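Local coordinates for protein methylmalonyl-CoA carboxyltransferase 5S subunit (Propionibacterium freudenreichii subsp. shermanii, PDB 1RQB) that transfers a carboxyl group from the biotin of the 1.3S subunit to pyruvate, forming oxaloacetate at a cobalt-dependent TIM-barrel active site, at residues W430-F443 and V450-F464. Numbering follows the deposited sequence.
Sequences WEKQSKEAATLKGF and VLTYALFPQVAPVFF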
loop_
_atom_site.group_PDB
_atom_site.type_symbol
_atom_site.label_atom_id
_atom_site.label_comp_id
_atom_site.label_asym_id
_atom_site.label_seq_id
_atom_site.Cartn_x
_atom_site.Cartn_y
_atom_site.Cartn_z
ATOM N N TRP A 430 -23.594 -25.770 -30.496
ATOM C CA TRP A 430 -24.705 -24.937 -30.013
ATOM C C TRP A 430 -26.023 -25.713 -29.937
ATOM O O TRP A 430 -26.723 -25.643 -28.929
ATOM C CB TRP A 430 -24.886 -23.687 -30.879
ATOM C CG TRP A 430 -25.962 -22.772 -30.347
ATOM C CD1 TRP A 430 -27.218 -22.598 -30.853
ATOM C CD2 TRP A 430 -25.882 -21.936 -29.179
ATOM N NE1 TRP A 430 -27.924 -21.706 -30.076
ATOM C CE2 TRP A 430 -27.127 -21.285 -29.043
ATOM C CE3 TRP A 430 -24.877 -21.674 -28.237
ATOM C CZ2 TRP A 430 -27.397 -20.385 -27.999
ATOM C CZ3 TRP A 430 -25.146 -20.777 -27.194
ATOM C CH2 TRP A 430 -26.395 -20.147 -27.088
ATOM N N GLU A 431 -26.387 -26.438 -30.993
ATOM C CA GLU A 431 -27.650 -27.191 -30.979
ATOM C C GLU A 431 -27.676 -28.205 -29.833
ATOM O O GLU A 431 -28.694 -28.350 -29.157
ATOM C CB GLU A 431 -27.888 -27.895 -32.320
ATOM C CG GLU A 431 -28.865 -27.189 -33.274
ATOM C CD GLU A 431 -28.797 -25.666 -33.255
ATOM O OE1 GLU A 431 -27.720 -25.100 -33.553
ATOM O OE2 GLU A 431 -29.835 -25.033 -32.952
ATOM N N LYS A 432 -26.567 -28.898 -29.606
ATOM C CA LYS A 432 -26.483 -29.893 -28.527
ATOM C C LYS A 432 -26.638 -29.214 -27.163
ATOM O O LYS A 432 -27.319 -29.727 -26.275
ATOM C CB LYS A 432 -25.136 -30.615 -28.590
ATOM C CG LYS A 432 -24.877 -31.588 -27.446
ATOM C CD LYS A 432 -23.461 -32.165 -27.536
ATOM C CE LYS A 432 -23.129 -33.083 -26.361
ATOM N NZ LYS A 432 -24.014 -34.282 -26.302
ATOM N N GLN A 433 -25.983 -28.069 -26.987
ATOM C CA GLN A 433 -26.058 -27.338 -25.714
ATOM C C GLN A 433 -27.492 -26.861 -25.481
ATOM O O GLN A 433 -28.030 -26.998 -24.383
ATOM C CB GLN A 433 -25.126 -26.118 -25.728
ATOM C CG GLN A 433 -23.630 -26.425 -25.833
ATOM C CD GLN A 433 -23.081 -27.107 -24.598
ATOM O OE1 GLN A 433 -23.737 -27.158 -23.559
ATOM N NE2 GLN A 433 -21.864 -27.624 -24.700
ATOM N N SER A 434 -28.095 -26.297 -26.521
ATOM C CA SER A 434 -29.464 -25.768 -26.446
ATOM C C SER A 434 -30.466 -26.853 -26.045
ATOM O O SER A 434 -31.339 -26.613 -25.213
ATOM C CB SER A 434 -29.893 -25.183 -27.790
ATOM O OG SER A 434 -29.147 -24.025 -28.103
ATOM N N LYS A 435 -30.344 -28.044 -26.622
ATOM C CA LYS A 435 -31.311 -29.114 -26.334
ATOM C C LYS A 435 -31.174 -29.579 -24.883
ATOM O O LYS A 435 -32.171 -29.733 -24.180
ATOM C CB LYS A 435 -31.103 -30.301 -27.274
ATOM C CG LYS A 435 -30.892 -29.887 -28.716
ATOM C CD LYS A 435 -31.920 -28.875 -29.201
ATOM C CE LYS A 435 -31.553 -28.386 -30.598
ATOM N NZ LYS A 435 -32.046 -27.003 -30.872
ATOM N N GLU A 436 -29.941 -29.809 -24.444
ATOM C CA GLU A 436 -29.689 -30.261 -23.068
ATOM C C GLU A 436 -30.136 -29.201 -22.058
ATOM O O GLU A 436 -30.702 -29.527 -21.015
ATOM C CB GLU A 436 -28.204 -30.572 -22.865
ATOM C CG GLU A 436 -27.707 -31.767 -23.672
ATOM C CD GLU A 436 -26.222 -32.011 -23.498
ATOM O OE1 GLU A 436 -25.705 -31.762 -22.388
ATOM O OE2 GLU A 436 -25.571 -32.466 -24.463
ATOM N N ALA A 437 -29.888 -27.935 -22.361
ATOM C CA ALA A 437 -30.271 -26.861 -21.432
ATOM C C ALA A 437 -31.794 -26.801 -21.299
ATOM O O ALA A 437 -32.323 -26.603 -20.206
ATOM C CB ALA A 437 -29.750 -25.529 -21.926
ATOM N N ALA A 438 -32.485 -26.991 -22.419
ATOM C CA ALA A 438 -33.952 -26.913 -22.463
ATOM C C ALA A 438 -34.618 -28.004 -21.622
ATOM O O ALA A 438 -35.831 -27.969 -21.425
ATOM C CB ALA A 438 -34.431 -27.003 -23.905
ATOM N N THR A 439 -33.854 -28.964 -21.107
ATOM C CA THR A 439 -34.456 -30.044 -20.311
ATOM C C THR A 439 -34.347 -29.751 -18.813
ATOM O O THR A 439 -34.863 -30.508 -17.992
ATOM C CB THR A 439 -33.762 -31.397 -20.558
ATOM O OG1 THR A 439 -32.456 -31.377 -19.973
ATOM C CG2 THR A 439 -33.629 -31.668 -22.051
ATOM N N LEU A 440 -33.692 -28.656 -18.444
ATOM C CA LEU A 440 -33.510 -28.336 -17.020
ATOM C C LEU A 440 -34.663 -27.481 -16.493
ATOM O O LEU A 440 -35.074 -26.504 -17.117
ATOM C CB LEU A 440 -32.192 -27.582 -16.815
ATOM C CG LEU A 440 -30.927 -28.303 -17.290
ATOM C CD1 LEU A 440 -29.724 -27.393 -17.108
ATOM C CD2 LEU A 440 -30.745 -29.595 -16.501
ATOM N N LYS A 441 -35.173 -27.847 -15.324
ATOM C CA LYS A 441 -36.250 -27.073 -14.690
ATOM C C LYS A 441 -35.725 -25.663 -14.408
ATOM O O LYS A 441 -34.626 -25.500 -13.881
ATOM C CB LYS A 441 -36.664 -27.742 -13.376
ATOM C CG LYS A 441 -37.735 -26.989 -12.603
ATOM C CD LYS A 441 -38.036 -27.670 -11.277
ATOM C CE LYS A 441 -39.073 -26.888 -10.480
ATOM N NZ LYS A 441 -39.280 -27.458 -9.117
ATOM N N GLY A 442 -36.504 -24.645 -14.765
ATOM C CA GLY A 442 -36.074 -23.276 -14.543
ATOM C C GLY A 442 -35.519 -22.579 -15.778
ATOM O O GLY A 442 -35.478 -21.351 -15.830
ATOM N N PHE A 443 -35.079 -23.356 -16.767
ATOM C CA PHE A 443 -34.540 -22.805 -18.019
ATOM C C PHE A 443 -35.538 -21.795 -18.592
ATOM O O PHE A 443 -36.719 -22.102 -18.741
ATOM C CB PHE A 443 -34.288 -23.958 -19.002
ATOM C CG PHE A 443 -33.834 -23.517 -20.360
ATOM C CD1 PHE A 443 -34.691 -23.606 -21.451
ATOM C CD2 PHE A 443 -32.550 -23.018 -20.553
ATOM C CE1 PHE A 443 -34.281 -23.205 -22.720
ATOM C CE2 PHE A 443 -32.126 -22.610 -21.817
ATOM C CZ PHE A 443 -32.993 -22.704 -22.906
ATOM N N VAL A 450 -28.692 -20.677 -22.237
ATOM C CA VAL A 450 -27.952 -21.771 -22.883
ATOM C C VAL A 450 -26.457 -21.543 -22.647
ATOM O O VAL A 450 -25.700 -22.480 -22.401
ATOM C CB VAL A 450 -28.242 -21.835 -24.413
ATOM C CG1 VAL A 450 -27.397 -22.926 -25.071
ATOM C CG2 VAL A 450 -29.734 -22.115 -24.651
ATOM N N LEU A 451 -26.036 -20.283 -22.700
ATOM C CA LEU A 451 -24.624 -19.953 -22.453
ATOM C C LEU A 451 -24.267 -20.322 -21.012
ATOM O O LEU A 451 -23.206 -20.883 -20.745
ATOM C CB LEU A 451 -24.374 -18.459 -22.701
ATOM C CG LEU A 451 -24.409 -18.088 -24.181
ATOM C CD1 LEU A 451 -24.538 -16.592 -24.363
ATOM C CD2 LEU A 451 -23.141 -18.612 -24.858
ATOM N N THR A 452 -25.162 -20.027 -20.073
ATOM C CA THR A 452 -24.867 -20.365 -18.674
ATOM C C THR A 452 -24.650 -21.874 -18.555
ATOM O O THR A 452 -23.742 -22.331 -17.861
ATOM C CB THR A 452 -26.004 -19.921 -17.729
ATOM O OG1 THR A 452 -26.069 -18.493 -17.719
ATOM C CG2 THR A 452 -25.750 -20.409 -16.298
ATOM N N TYR A 453 -25.475 -22.648 -19.249
ATOM C CA TYR A 453 -25.354 -24.111 -19.205
ATOM C C TYR A 453 -24.060 -24.562 -19.889
ATOM O O TYR A 453 -23.371 -25.458 -19.404
ATOM C CB TYR A 453 -26.547 -24.772 -19.898
ATOM C CG TYR A 453 -26.420 -26.266 -19.972
ATOM C CD1 TYR A 453 -26.558 -27.052 -18.830
ATOM C CD2 TYR A 453 -26.093 -26.898 -21.178
ATOM C CE1 TYR A 453 -26.366 -28.439 -18.879
ATOM C CE2 TYR A 453 -25.903 -28.284 -21.239
ATOM C CZ TYR A 453 -26.040 -29.043 -20.086
ATOM O OH TYR A 453 -25.835 -30.402 -20.132
ATOM N N ALA A 454 -23.719 -23.947 -21.014
ATOM C CA ALA A 454 -22.499 -24.338 -21.737
ATOM C C ALA A 454 -21.248 -24.007 -20.919
ATOM O O ALA A 454 -20.269 -24.754 -20.932
ATOM C CB ALA A 454 -22.444 -23.615 -23.093
ATOM N N LEU A 455 -21.288 -22.889 -20.200
ATOM C CA LEU A 455 -20.127 -22.431 -19.420
ATOM C C LEU A 455 -19.994 -23.172 -18.088
ATOM O O LEU A 455 -18.880 -23.456 -17.650
ATOM C CB LEU A 455 -20.239 -20.925 -19.157
ATOM C CG LEU A 455 -20.156 -20.027 -20.392
ATOM C CD1 LEU A 455 -20.496 -18.586 -20.026
ATOM C CD2 LEU A 455 -18.766 -20.115 -20.973
ATOM N N PHE A 456 -21.116 -23.478 -17.439
ATOM C CA PHE A 456 -21.083 -24.131 -16.122
ATOM C C PHE A 456 -22.149 -25.228 -16.052
ATOM O O PHE A 456 -23.133 -25.116 -15.323
ATOM C CB PHE A 456 -21.314 -23.075 -15.022
ATOM C CG PHE A 456 -20.266 -21.990 -15.008
ATOM C CD1 PHE A 456 -20.462 -20.799 -15.702
ATOM C CD2 PHE A 456 -19.042 -22.203 -14.374
ATOM C CE1 PHE A 456 -19.458 -19.841 -15.772
ATOM C CE2 PHE A 456 -18.027 -21.248 -14.438
ATOM C CZ PHE A 456 -18.236 -20.068 -15.140
ATOM N N PRO A 457 -21.944 -26.322 -16.792
ATOM C CA PRO A 457 -22.878 -27.458 -16.845
ATOM C C PRO A 457 -23.326 -28.036 -15.500
ATOM O O PRO A 457 -24.476 -28.447 -15.351
ATOM C CB PRO A 457 -22.112 -28.518 -17.639
ATOM C CG PRO A 457 -21.074 -27.757 -18.384
ATOM C CD PRO A 457 -20.675 -26.644 -17.468
ATOM N N GLN A 458 -22.417 -28.058 -14.529
ATOM C CA GLN A 458 -22.682 -28.668 -13.218
ATOM C C GLN A 458 -23.385 -27.708 -12.255
ATOM O O GLN A 458 -23.983 -28.149 -11.276
ATOM C CB GLN A 458 -21.366 -29.136 -12.599
ATOM C CG GLN A 458 -20.520 -29.999 -13.531
ATOM C CD GLN A 458 -21.252 -31.228 -14.039
ATOM O OE1 GLN A 458 -20.935 -31.751 -15.106
ATOM N NE2 GLN A 458 -22.227 -31.703 -13.268
ATOM N N VAL A 459 -23.318 -26.405 -12.510
ATOM C CA VAL A 459 -23.959 -25.436 -11.610
ATOM C C VAL A 459 -25.302 -24.976 -12.182
ATOM O O VAL A 459 -26.244 -24.704 -11.441
ATOM C CB VAL A 459 -23.066 -24.192 -11.402
ATOM C CG1 VAL A 459 -23.765 -23.191 -10.476
ATOM C CG2 VAL A 459 -21.725 -24.611 -10.827
ATOM N N ALA A 460 -25.382 -24.903 -13.504
ATOM C CA ALA A 460 -26.590 -24.435 -14.198
ATOM C C ALA A 460 -27.857 -25.114 -13.672
ATOM O O ALA A 460 -28.857 -24.445 -13.418
ATOM C CB ALA A 460 -26.453 -24.661 -15.704
ATOM N N PRO A 461 -27.853 -26.449 -13.515
ATOM C CA PRO A 461 -29.072 -27.103 -13.015
ATOM C C PRO A 461 -29.589 -26.555 -11.683
ATOM O O PRO A 461 -30.772 -26.245 -11.543
ATOM C CB PRO A 461 -28.655 -28.569 -12.900
ATOM C CG PRO A 461 -27.674 -28.716 -14.026
ATOM C CD PRO A 461 -26.839 -27.452 -13.880
ATOM N N VAL A 462 -28.699 -26.449 -10.704
ATOM C CA VAL A 462 -29.080 -25.953 -9.375
ATOM C C VAL A 462 -29.491 -24.482 -9.462
ATOM O O VAL A 462 -30.490 -24.066 -8.877
ATOM C CB VAL A 462 -27.918 -26.095 -8.374
ATOM C CG1 VAL A 462 -28.270 -25.405 -7.054
ATOM C CG2 VAL A 462 -27.633 -27.565 -8.124
ATOM N N PHE A 463 -28.732 -23.691 -10.208
ATOM C CA PHE A 463 -29.042 -22.259 -10.323
ATOM C C PHE A 463 -30.428 -22.042 -10.936
ATOM O O PHE A 463 -31.232 -21.275 -10.408
ATOM C CB PHE A 463 -27.987 -21.541 -11.172
ATOM C CG PHE A 463 -28.332 -20.113 -11.469
ATOM C CD1 PHE A 463 -28.572 -19.213 -10.430
ATOM C CD2 PHE A 463 -28.463 -19.674 -12.777
ATOM C CE1 PHE A 463 -28.940 -17.898 -10.698
ATOM C CE2 PHE A 463 -28.834 -18.354 -13.056
ATOM C CZ PHE A 463 -29.072 -17.468 -12.016
ATOM N N PHE A 464 -30.714 -22.715 -12.047
ATOM C CA PHE A 464 -32.003 -22.536 -12.732
ATOM C C PHE A 464 -33.169 -22.876 -11.802
ATOM O O PHE A 464 -34.238 -22.273 -11.886
ATOM C CB PHE A 464 -32.083 -23.432 -13.976
ATOM C CG PHE A 464 -31.214 -22.982 -15.125
ATOM C CD1 PHE A 464 -30.968 -23.840 -16.193
ATOM C CD2 PHE A 464 -30.656 -21.706 -15.151
ATOM C CE1 PHE A 464 -30.178 -23.436 -17.274
ATOM C CE2 PHE A 464 -29.866 -21.290 -16.227
ATOM C CZ PHE A 464 -29.627 -22.159 -17.290
HETATM O O HOH W 1 -19.981 -27.408 -21.762
HETATM O O HOH W 2 -22.720 -27.857 -21.160
HETATM O O HOH W 3 -32.659 -27.001 -13.234
#
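Tyr453 of helix 447-455 meets Ala437, Leu440 and Glu436, and illustrates how one aromatic side chain can serve a helix crossing both as filler and as polar tie. Its CB and CG both lie 3.9 Å from CB of Ala437; with CG anti to the backbone N (chi1 176°), the ring is carried away from its own backbone, Ala437 N over one face. CD1 and CE1 meet CD1 of Leu440, CD1 at 3.6 Å. CD2 and CE2 pass OE1 of Gln433, which also takes a water shared with the carbonyl of Tyr453; the amide NH2 turns to Glu429. CE2 and CZ also pack on CB of Glu436, and OH donates to its OE1 at 2.6 Å, on the anti lone pair, carboxylate and ring planes 76° apart. A phenylalanine here would probably keep the apolar packing yet leave that oxygen without its hydroxyl mate. Val450 CG1 makes a CH-pi contact over the six-membered ring of Trp430. Leu440 CD1 also touches Pro461 and Phe464 of helix 460-466. Segments 430-437 and 450-455, axes 9.0 Å apart at 102°, form a steep helix-helix crossing with one knob-into-hole, Val450 among Trp430, Gln433, Ser434 and Ala437, in the conserved carboxylase domain, away from the cobalt site.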